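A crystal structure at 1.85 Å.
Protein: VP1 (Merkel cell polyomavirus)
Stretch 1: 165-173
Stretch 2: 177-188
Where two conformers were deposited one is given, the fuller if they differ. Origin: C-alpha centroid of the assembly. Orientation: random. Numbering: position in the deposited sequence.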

# COMPACT_ATOMS: atom_id res chain seq x y z
N THR B 165 -35.13 3.47 -6.43
CA THR B 165 -34.20 2.78 -7.32
C THR B 165 -34.46 3.19 -8.78
O THR B 165 -35.24 4.11 -9.03
CB THR B 165 -34.26 1.23 -7.16
OG1 THR B 165 -35.57 0.76 -7.50
CG2 THR B 165 -33.93 0.82 -5.71
N ILE B 166 -33.78 2.54 -9.72
CA ILE B 166 -33.85 2.94 -11.13
C ILE B 166 -35.27 2.84 -11.69
O ILE B 166 -35.72 3.74 -12.40
CB ILE B 166 -32.83 2.15 -12.00
CG1 ILE B 166 -31.39 2.46 -11.55
CG2 ILE B 166 -33.00 2.49 -13.48
CD1 ILE B 166 -30.29 1.78 -12.39
N GLU B 167 -35.97 1.75 -11.37
CA GLU B 167 -37.36 1.60 -11.80
C GLU B 167 -38.23 2.78 -11.34
O GLU B 167 -39.10 3.25 -12.08
CB GLU B 167 -37.95 0.26 -11.32
CG GLU B 167 -39.36 -0.03 -11.84
CD GLU B 167 -39.81 -1.48 -11.66
OE1 GLU B 167 -38.98 -2.34 -11.27
OE2 GLU B 167 -41.00 -1.75 -11.91
N THR B 168 -37.96 3.28 -10.13
CA THR B 168 -38.64 4.46 -9.60
C THR B 168 -38.50 5.68 -10.51
O THR B 168 -39.48 6.35 -10.80
CB THR B 168 -38.15 4.83 -8.18
OG1 THR B 168 -38.01 3.64 -7.39
CG2 THR B 168 -39.13 5.80 -7.50
N VAL B 169 -37.27 5.97 -10.95
CA VAL B 169 -37.02 7.17 -11.75
C VAL B 169 -37.45 7.00 -13.21
O VAL B 169 -37.88 7.97 -13.84
CB VAL B 169 -35.55 7.68 -11.65
CG1 VAL B 169 -35.13 7.85 -10.19
CG2 VAL B 169 -34.59 6.75 -12.37
N LEU B 170 -37.34 5.78 -13.74
CA LEU B 170 -37.71 5.51 -15.12
C LEU B 170 -39.23 5.36 -15.33
O LEU B 170 -39.74 5.56 -16.44
CB LEU B 170 -37.00 4.26 -15.65
CG LEU B 170 -35.48 4.24 -15.83
CD1 LEU B 170 -35.05 2.92 -16.47
CD2 LEU B 170 -34.98 5.42 -16.66
N GLY B 171 -39.94 4.99 -14.26
CA GLY B 171 -41.38 4.72 -14.35
C GLY B 171 -41.68 3.42 -15.09
O GLY B 171 -42.81 3.19 -15.53
N ARG B 172 -40.65 2.58 -15.21
CA ARG B 172 -40.73 1.31 -15.93
C ARG B 172 -39.60 0.39 -15.45
O ARG B 172 -38.62 0.86 -14.87
CB ARG B 172 -40.65 1.53 -17.45
CG ARG B 172 -39.35 2.20 -17.91
CD ARG B 172 -39.43 2.76 -19.33
NE ARG B 172 -38.14 3.33 -19.73
CZ ARG B 172 -37.85 4.63 -19.70
NH1 ARG B 172 -38.75 5.51 -19.30
NH2 ARG B 172 -36.65 5.04 -20.07
N LYS B 173 -39.72 -0.91 -15.72
CA LYS B 173 -38.70 -1.89 -15.35
C LYS B 173 -37.34 -1.61 -15.99
O LYS B 173 -37.26 -1.07 -17.10
CB LYS B 173 -39.16 -3.30 -15.73
CG LYS B 173 -40.40 -3.78 -15.00
CD LYS B 173 -40.89 -5.11 -15.54
CE LYS B 173 -42.35 -5.35 -15.17
NZ LYS B 173 -42.84 -6.67 -15.66
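Stretch 2 177-188: KNQGLDPQAKAK

Stretch 1 holds a short helix, Ile 166 to Leu 170; Gly 171, at positive phi, is the first residue to leave it. Stretch 2 starts in a 3-10 segment, passes through a type I turn from Asp 182 to Ala 185, and enters a strand at Lys 186. The turn and the start of the strand lie against the helix. The backbones come nearest at Ile 166 and Ala 185, CA to CA 5.9 Å.

Ile 166 (m, t) points toward stretch 2. Its CG2 lies 3.9 Å from Ala 185 CB and 3.9 Å from Asn 178 ND2. Val 169 (m) also points toward it, with CG1 4.1 Å from Ala 187 CB and 3.7 Å from Lys 186 O. Leu 170 leaves its backbone sideways, but its m, t rotamer brings CD2 to 3.7 Å from Gln 184 CB and CD1 to 4.1 Å from Asn 178 OD1.

Asp 182 (t) braces the turn with OD1, which accepts from Gln 184 N at 3.0 Å. Its OD2 accepts from Asn 178 ND2 at 3.1 Å and so ties the turn back to the 3-10 segment.

Arg 172 also starts sideways. Its p, t, t chain carries the guanidinium to Gln 184, where NH2 donates to OE1 at 3.0 Å. OE1 lies near the guanidinium plane. A water donates to Asp 182 OD2 at 2.5 Å and accepts a weak bond from Arg 172 NH2 at 3.4 Å.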

# COMPACT_ATOMS: atom_id res chain seq x y z
N LYS B 177 -29.42 -2.47 -20.31
CA LYS B 177 -28.57 -1.27 -20.38
C LYS B 177 -28.24 -0.67 -19.01
O LYS B 177 -27.27 0.07 -18.87
CB LYS B 177 -29.17 -0.20 -21.31
CG LYS B 177 -30.41 0.50 -20.77
CD LYS B 177 -30.76 1.73 -21.62
CE LYS B 177 -31.23 1.36 -23.01
NZ LYS B 177 -31.30 2.54 -23.91
N ASN B 178 -29.04 -1.01 -18.00
CA ASN B 178 -28.82 -0.53 -16.63
C ASN B 178 -27.74 -1.30 -15.88
O ASN B 178 -27.44 -1.01 -14.71
CB ASN B 178 -30.12 -0.53 -15.84
CG ASN B 178 -31.13 0.40 -16.43
OD1 ASN B 178 -32.22 -0.02 -16.84
ND2 ASN B 178 -30.78 1.68 -16.52
N GLN B 179 -27.15 -2.28 -16.56
CA GLN B 179 -25.92 -2.89 -16.09
C GLN B 179 -24.71 -2.04 -16.54
O GLN B 179 -23.60 -2.20 -16.02
CB GLN B 179 -25.81 -4.35 -16.55
CG GLN B 179 -26.57 -5.31 -15.63
CD GLN B 179 -26.85 -6.68 -16.26
OE1 GLN B 179 -27.78 -7.37 -15.84
NE2 GLN B 179 -26.04 -7.08 -17.23
N GLY B 180 -24.95 -1.15 -17.50
CA GLY B 180 -23.97 -0.15 -17.93
C GLY B 180 -24.48 1.25 -17.58
O GLY B 180 -25.41 1.39 -16.78
N LEU B 181 -23.87 2.27 -18.17
CA LEU B 181 -24.31 3.64 -17.93
C LEU B 181 -25.48 3.99 -18.84
O LEU B 181 -25.32 4.10 -20.06
CB LEU B 181 -23.15 4.64 -18.13
CG LEU B 181 -23.30 6.03 -17.48
CD1 LEU B 181 -21.97 6.76 -17.50
CD2 LEU B 181 -24.41 6.87 -18.14
N ASP B 182 -26.66 4.15 -18.22
CA ASP B 182 -27.86 4.64 -18.92
C ASP B 182 -28.09 6.08 -18.46
O ASP B 182 -28.34 6.33 -17.29
CB ASP B 182 -29.07 3.75 -18.58
CG ASP B 182 -30.41 4.32 -19.08
OD1 ASP B 182 -30.45 5.25 -19.91
OD2 ASP B 182 -31.45 3.80 -18.63
N PRO B 183 -27.98 7.05 -19.39
CA PRO B 183 -28.12 8.47 -19.05
C PRO B 183 -29.48 8.83 -18.44
O PRO B 183 -29.60 9.86 -17.77
CB PRO B 183 -27.93 9.18 -20.39
CG PRO B 183 -27.22 8.20 -21.25
CD PRO B 183 -27.72 6.86 -20.83
N GLN B 184 -30.50 8.01 -18.67
CA GLN B 184 -31.82 8.27 -18.09
C GLN B 184 -31.90 7.86 -16.62
O GLN B 184 -32.78 8.33 -15.90
CB GLN B 184 -32.91 7.58 -18.90
CG GLN B 184 -33.05 8.10 -20.32
CD GLN B 184 -34.12 7.37 -21.09
OE1 GLN B 184 -35.31 7.59 -20.88
NE2 GLN B 184 -33.70 6.50 -22.00
N ALA B 185 -30.99 6.99 -16.18
CA ALA B 185 -30.99 6.50 -14.80
C ALA B 185 -30.29 7.48 -13.87
O ALA B 185 -29.17 7.23 -13.41
CB ALA B 185 -30.35 5.10 -14.71
N LYS B 186 -30.94 8.61 -13.60
CA LYS B 186 -30.36 9.66 -12.76
C LYS B 186 -31.31 10.06 -11.63
O LYS B 186 -32.53 9.91 -11.75
CB LYS B 186 -29.97 10.87 -13.61
CG LYS B 186 -28.80 10.60 -14.56
CD LYS B 186 -28.27 11.88 -15.20
CE LYS B 186 -27.30 11.57 -16.33
NZ LYS B 186 -26.04 10.99 -15.83
N ALA B 187 -30.73 10.54 -10.54
CA ALA B 187 -31.51 10.97 -9.38
C ALA B 187 -30.72 11.98 -8.57
O ALA B 187 -29.53 12.18 -8.82
CB ALA B 187 -31.89 9.77 -8.51
N LYS B 188 -31.38 12.60 -7.60
CA LYS B 188 -30.70 13.49 -6.66
C LYS B 188 -30.76 12.89 -5.27
O LYS B 188 -31.80 12.39 -4.85
CB LYS B 188 -31.33 14.89 -6.71
CG LYS B 188 -31.31 15.47 -8.11
CD LYS B 188 -31.42 16.96 -8.14
CE LYS B 188 -31.20 17.46 -9.56
NZ LYS B 188 -31.71 18.84 -9.76
O HOH W 1 -33.62 3.52 -19.91